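Side-chain contacts in hypothetical protein S4005 (Shigella flexneri 2a, PDB 1Z67), which is of unknown function but adopts an all-helical fold containing a homeodomain-like motif, which hints at, without proving, a role in nucleic acid binding: residues A49-S52 against T53-S56; L38-K41 against L42-G45; A97-L100 against P101-I104. One frame throughout, in Å; residues are numbered along the deposited sequence.

Contact 1: residues A49-S52 against T53-S56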
# COMPACT_ATOMS: atom_id res chain seq x y z
N ALA A 49 -12.13 10.46 5.23
CA ALA A 49 -12.62 11.24 4.08
C ALA A 49 -11.67 11.07 2.87
O ALA A 49 -12.13 10.81 1.76
CB ALA A 49 -12.81 12.72 4.43
N ILE A 50 -10.37 11.17 3.11
CA ILE A 50 -9.39 10.90 2.06
C ILE A 50 -9.54 9.45 1.54
O ILE A 50 -9.62 9.25 0.31
CB ILE A 50 -7.95 11.16 2.53
CG1 ILE A 50 -7.72 12.68 2.66
CG2 ILE A 50 -6.93 10.55 1.50
CD1 ILE A 50 -6.43 13.07 3.33
N LEU A 51 -9.63 8.47 2.44
CA LEU A 51 -9.88 7.11 1.98
C LEU A 51 -11.16 6.99 1.10
O LEU A 51 -11.18 6.25 0.11
CB LEU A 51 -9.96 6.15 3.17
CG LEU A 51 -10.44 4.73 2.85
CD1 LEU A 51 -9.56 4.00 1.84
CD2 LEU A 51 -10.52 3.95 4.17
N SER A 52 -12.23 7.70 1.48
CA SER A 52 -13.49 7.61 0.71
C SER A 52 -13.30 8.03 -0.76
O SER A 52 -13.99 7.51 -1.64
CB SER A 52 -14.61 8.41 1.37
OG SER A 52 -14.40 9.80 1.18
N THR A 53 -12.34 8.92 -1.02
CA THR A 53 -12.10 9.37 -2.39
C THR A 53 -11.38 8.27 -3.21
O THR A 53 -11.55 8.16 -4.42
CB THR A 53 -11.27 10.68 -2.45
OG1 THR A 53 -9.89 10.44 -2.10
CG2 THR A 53 -11.86 11.77 -1.54
N TRP A 54 -10.58 7.45 -2.54
CA TRP A 54 -9.91 6.30 -3.21
C TRP A 54 -10.89 5.19 -3.50
O TRP A 54 -10.84 4.57 -4.58
CB TRP A 54 -8.83 5.74 -2.32
CG TRP A 54 -7.82 6.76 -1.82
CD1 TRP A 54 -7.63 8.04 -2.28
CD2 TRP A 54 -6.86 6.56 -0.77
NE1 TRP A 54 -6.64 8.65 -1.56
CE2 TRP A 54 -6.15 7.78 -0.62
CE3 TRP A 54 -6.56 5.48 0.08
CZ2 TRP A 54 -5.12 7.93 0.34
CZ3 TRP A 54 -5.55 5.61 1.02
CH2 TRP A 54 -4.86 6.84 1.17
N LEU A 55 -11.82 4.96 -2.56
CA LEU A 55 -12.83 3.90 -2.73
C LEU A 55 -13.86 4.22 -3.84
O LEU A 55 -14.38 3.32 -4.50
CB LEU A 55 -13.55 3.67 -1.39
CG LEU A 55 -12.64 3.06 -0.31
CD1 LEU A 55 -13.41 3.04 1.01
CD2 LEU A 55 -12.20 1.63 -0.69
N SER A 56 -14.16 5.50 -3.99
CA SER A 56 -15.17 5.94 -4.95
C SER A 56 -14.78 5.49 -6.36
O SER A 56 -13.57 5.51 -6.72
CB SER A 56 -15.25 7.46 -4.91
OG SER A 56 -16.14 7.92 -5.91
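W54 lays one face of its indole against the preceding turn of its own helix, overlapping I50 and L51. The I50 methyl CG2 meets the benzo part of the ring, 3.4 Å from W54 CZ2. I50 CG1 stands beside the backbone N (chi1 -72°), which leaves CG2 anti to N and aimed at the indole. L51 crosses W54 at about a right angle, its CD1 lying 3.8 Å from W54 CE3. The same methyl is 3.9 Å from L55 CG, so one leucine branch serves partners three and four residues ahead.

The carbonyl oxygen of I50 lies over that indole face too, 3.4 Å above the plane and shifted toward the rim. It is gripped twice by T53. The hydroxyl bond, T53 OG1 to I50 O at 2.7 Å, arrives in the carbonyl plane on a lone pair; the T53 N bond to I50 O, at 3.0 Å, comes from 59° out of that plane. The two donors therefore use different directions around one oxygen. A similar inward bond occurs one residue earlier, where S52 OG donates to A49 O at 2.6 Å. Both hydroxyls sit between backbone N and carbonyl carbon, which turns them back onto the helix.

Q62 extends the polar side: its N bonds T53 OG1 and its O receives W54 NE1, joining the following loop to the helix. The backbone closes with S56 N to S52 O at 3.1 Å, S56 being the first residue to leave helical angles. Hydroxyls bonding a carbonyl three residues back are common in helices. With L51 and W54 buried against helices 35-44 and 89-106, and A49 and S52 exposed, the last turns of helix 48-55 are amphipathic within an all-helical fold.

Contact 2: residues L38-K41 against L42-G45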
# COMPACT_ATOMS: atom_id res chain seq x y z
N LEU A 38 -5.57 -2.34 7.36
CA LEU A 38 -5.04 -1.07 6.95
C LEU A 38 -6.18 -0.09 6.78
O LEU A 38 -6.04 1.05 7.21
CB LEU A 38 -4.21 -1.19 5.66
CG LEU A 38 -2.96 -2.08 5.77
CD1 LEU A 38 -2.18 -2.03 4.46
CD2 LEU A 38 -2.05 -1.69 6.95
N LEU A 39 -7.30 -0.53 6.17
CA LEU A 39 -8.47 0.34 5.98
C LEU A 39 -8.97 0.87 7.33
O LEU A 39 -9.19 2.07 7.50
CB LEU A 39 -9.57 -0.39 5.18
CG LEU A 39 -9.25 -0.75 3.72
CD1 LEU A 39 -10.35 -1.63 3.07
CD2 LEU A 39 -9.07 0.50 2.92
N GLU A 40 -9.06 -0.02 8.30
CA GLU A 40 -9.53 0.36 9.65
C GLU A 40 -8.59 1.36 10.30
O GLU A 40 -9.05 2.33 10.93
CB GLU A 40 -9.72 -0.83 10.58
CG GLU A 40 -10.91 -0.70 11.58
CD GLU A 40 -10.95 0.57 12.44
OE1 GLU A 40 -11.70 1.51 12.10
OE2 GLU A 40 -10.26 0.63 13.47
N LYS A 41 -7.27 1.18 10.10
CA LYS A 41 -6.31 2.15 10.64
C LYS A 41 -6.41 3.51 9.98
O LYS A 41 -6.33 4.54 10.67
CB LYS A 41 -4.88 1.66 10.53
CG LYS A 41 -4.59 0.55 11.47
CD LYS A 41 -3.12 0.22 11.39
CE LYS A 41 -2.69 -0.39 12.68
NZ LYS A 41 -1.25 -0.56 12.61
N LEU A 42 -6.62 3.54 8.66
CA LEU A 42 -6.82 4.81 8.01
C LEU A 42 -8.04 5.51 8.59
O LEU A 42 -8.01 6.72 8.88
CB LEU A 42 -6.99 4.59 6.52
CG LEU A 42 -5.71 4.08 5.81
CD1 LEU A 42 -6.09 3.79 4.36
CD2 LEU A 42 -4.61 5.10 5.83
N GLN A 43 -9.10 4.74 8.82
CA GLN A 43 -10.35 5.28 9.36
C GLN A 43 -10.23 5.77 10.80
O GLN A 43 -10.72 6.86 11.11
CB GLN A 43 -11.44 4.25 9.22
CG GLN A 43 -11.89 4.14 7.76
CD GLN A 43 -12.80 2.98 7.48
OE1 GLN A 43 -12.78 1.97 8.16
NE2 GLN A 43 -13.58 3.11 6.42
N SER A 44 -9.61 4.96 11.66
CA SER A 44 -9.38 5.36 13.06
C SER A 44 -8.36 6.52 13.19
O SER A 44 -8.33 7.22 14.22
CB SER A 44 -8.86 4.16 13.85
OG SER A 44 -9.82 3.13 13.91
N GLY A 45 -7.55 6.75 12.16
CA GLY A 45 -6.50 7.74 12.20
C GLY A 45 -6.90 9.05 11.56
O GLY A 45 -6.04 9.92 11.36
O HOH W 1 -13.61 1.19 10.34
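E40 reaches S44 one turn ahead, and S44 OG donates to E40 OE2 at 2.6 Å in the conformers described; both side chains have a second one, so the link is probably not permanent. The hydroxyl meets the syn side of that oxygen, 26° out of the carboxylate plane. The backbone bond S44 N to E40 O, 2.8 Å with an N-H...O angle of 167°, joins the same two residues. The glutamate chain bends at chi2 (-53°), which swings its acid group round toward the serine.

In the same E40 conformer the other carboxylate oxygen is bridged by a water that donates to E40 OE1 at 2.6 Å and to Q43 OE1 at 2.5 Å. These i to i+3 and i to i+4 links lie on the exposed side of the C-terminal end of helix 35-44, an amphipathic helix of the all-helical fold.

Further out, Q43 packs its CG 3.4 Å from L39 O, and its side chain also touches L51 of helix 48-55. L42 places CG 3.4 Å from L38 O, and its side chain touches L69 and L73 of helix 66-73. K41 extends beyond CG, and its NZ bonds the carbonyl oxygen of L73.

Contact 3: residues A97-L100 against P101-I104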
# COMPACT_ATOMS: atom_id res chain seq x y z
N ALA A 97 2.53 6.54 0.17
CA ALA A 97 1.71 7.69 -0.16
C ALA A 97 1.45 7.73 -1.66
O ALA A 97 0.34 8.09 -2.06
CB ALA A 97 2.39 9.00 0.30
N GLU A 98 2.42 7.25 -2.45
CA GLU A 98 2.20 7.15 -3.92
C GLU A 98 1.32 5.92 -4.26
O GLU A 98 0.37 6.01 -5.06
CB GLU A 98 3.56 7.05 -4.62
CG GLU A 98 3.49 6.76 -6.12
CD GLU A 98 4.85 6.76 -6.80
OE1 GLU A 98 5.86 7.06 -6.13
OE2 GLU A 98 4.91 6.43 -8.01
N GLN A 99 1.66 4.77 -3.70
CA GLN A 99 1.08 3.52 -4.20
C GLN A 99 -0.21 3.07 -3.51
O GLN A 99 -1.11 2.47 -4.16
CB GLN A 99 2.11 2.41 -4.10
CG GLN A 99 3.42 2.70 -4.84
CD GLN A 99 3.24 2.89 -6.32
OE1 GLN A 99 2.23 2.50 -6.90
NE2 GLN A 99 4.27 3.46 -6.97
N LEU A 100 -0.31 3.32 -2.20
CA LEU A 100 -1.50 2.84 -1.48
C LEU A 100 -2.83 3.36 -2.06
O LEU A 100 -3.76 2.57 -2.17
CB LEU A 100 -1.36 3.07 0.02
CG LEU A 100 -2.41 2.35 0.85
CD1 LEU A 100 -2.37 0.82 0.69
CD2 LEU A 100 -2.18 2.75 2.33
N PRO A 101 -2.94 4.66 -2.43
CA PRO A 101 -4.20 5.12 -3.00
C PRO A 101 -4.52 4.39 -4.30
O PRO A 101 -5.70 4.06 -4.54
CB PRO A 101 -3.97 6.62 -3.24
CG PRO A 101 -2.87 6.97 -2.30
CD PRO A 101 -1.96 5.76 -2.28
N LYS A 102 -3.51 4.11 -5.11
CA LYS A 102 -3.73 3.40 -6.39
C LYS A 102 -4.14 1.95 -6.15
O LYS A 102 -5.04 1.41 -6.83
CB LYS A 102 -2.45 3.40 -7.22
CG LYS A 102 -1.99 4.80 -7.56
CD LYS A 102 -0.72 4.78 -8.40
CE LYS A 102 -0.55 6.09 -9.11
NZ LYS A 102 0.26 6.99 -8.28
N ILE A 103 -3.56 1.35 -5.12
CA ILE A 103 -3.92 -0.02 -4.76
C ILE A 103 -5.36 -0.11 -4.28
O ILE A 103 -6.15 -0.97 -4.72
CB ILE A 103 -2.92 -0.60 -3.73
CG1 ILE A 103 -1.56 -0.85 -4.41
CG2 ILE A 103 -3.46 -1.91 -3.14
CD1 ILE A 103 -0.40 -1.02 -3.40
N ILE A 104 -5.73 0.80 -3.38
CA ILE A 104 -7.09 0.78 -2.81
C ILE A 104 -8.10 1.10 -3.89
O ILE A 104 -9.11 0.40 -3.98
CB ILE A 104 -7.18 1.70 -1.59
CG1 ILE A 104 -6.33 1.04 -0.49
CG2 ILE A 104 -8.68 1.93 -1.20
CD1 ILE A 104 -6.14 1.89 0.72
O HOH W 2 -0.90 8.17 -6.21
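A proline kink inside helix 89-106 defines this contact, with P101 placed in mid-helix against the turn before it. Its nitrogen carries no hydrogen, so the usual bond back to A97 O is missing; the ring occupies that place instead, with P101 CD 3.3 Å from A97 O. L100 lies beside the same ring, its CB 3.6 Å from P101 CD. The regular pattern resumes only at I103 N, which donates to Q99 O at 2.9 Å; K102 N does not bond E98 O. I104 N follows, to L100 O at 2.9 Å, with an N-H...O angle of 166°.

On the apolar side L100 and I104 meet one turn apart. L100 CG is anti to its backbone N (chi1 -168°), and it approaches the terminal methyl of I104 with 3.8 Å between L100 CG and I104 CD1. L100 CD1 flanks the same methyl, so the end of the isoleucine rests along the leucine branch point. P101 and I104 also touch W54 of helix 48-55, and I104 reaches L39 and L42 of helix 35-44; Q99 and I103 face I25 of helix 21-31.

On the exposed side K102 runs back along the preceding turn and bends at chi4 (92°) as its amine nears E98 O. The direct bond from K102 NZ to E98 O is weak, at 3.4 Å, but a water reinforces it, accepting from K102 NZ at 2.7 Å and donating to E98 O.

With A97 O and E98 O both without their usual amide donors, E98 O probably finds its main partner in the water, the weak lysine bond being a supplement. In the E98 conformer described, one of two, OE2 is 4.7 Å from K102 NZ, too far for a salt bridge, though a weak attraction is possible.

Overall arrangement
Along the chain the contacts come in series, contact 2 on helix 35-44, contact 1 on helix 48-55 and contact 3 on helix 89-106; none nests or crosses another. Each joins adjoining turns of a single helix and closes no long loop. Their buried sides converge: contacts 2 and 1, on successive helices, touch through L39 and L51 (CD2 to CD1, 3.7 Å) and through L42 and W54 (CD1 to CZ3, 3.8 Å), while I104 of contact 3 packs on L55 (CG2 to CD2, 3.6 Å). With centres 11 to 14 Å apart, the three helices share one apolar interface, bringing the later helix 89-106 against the earlier pair.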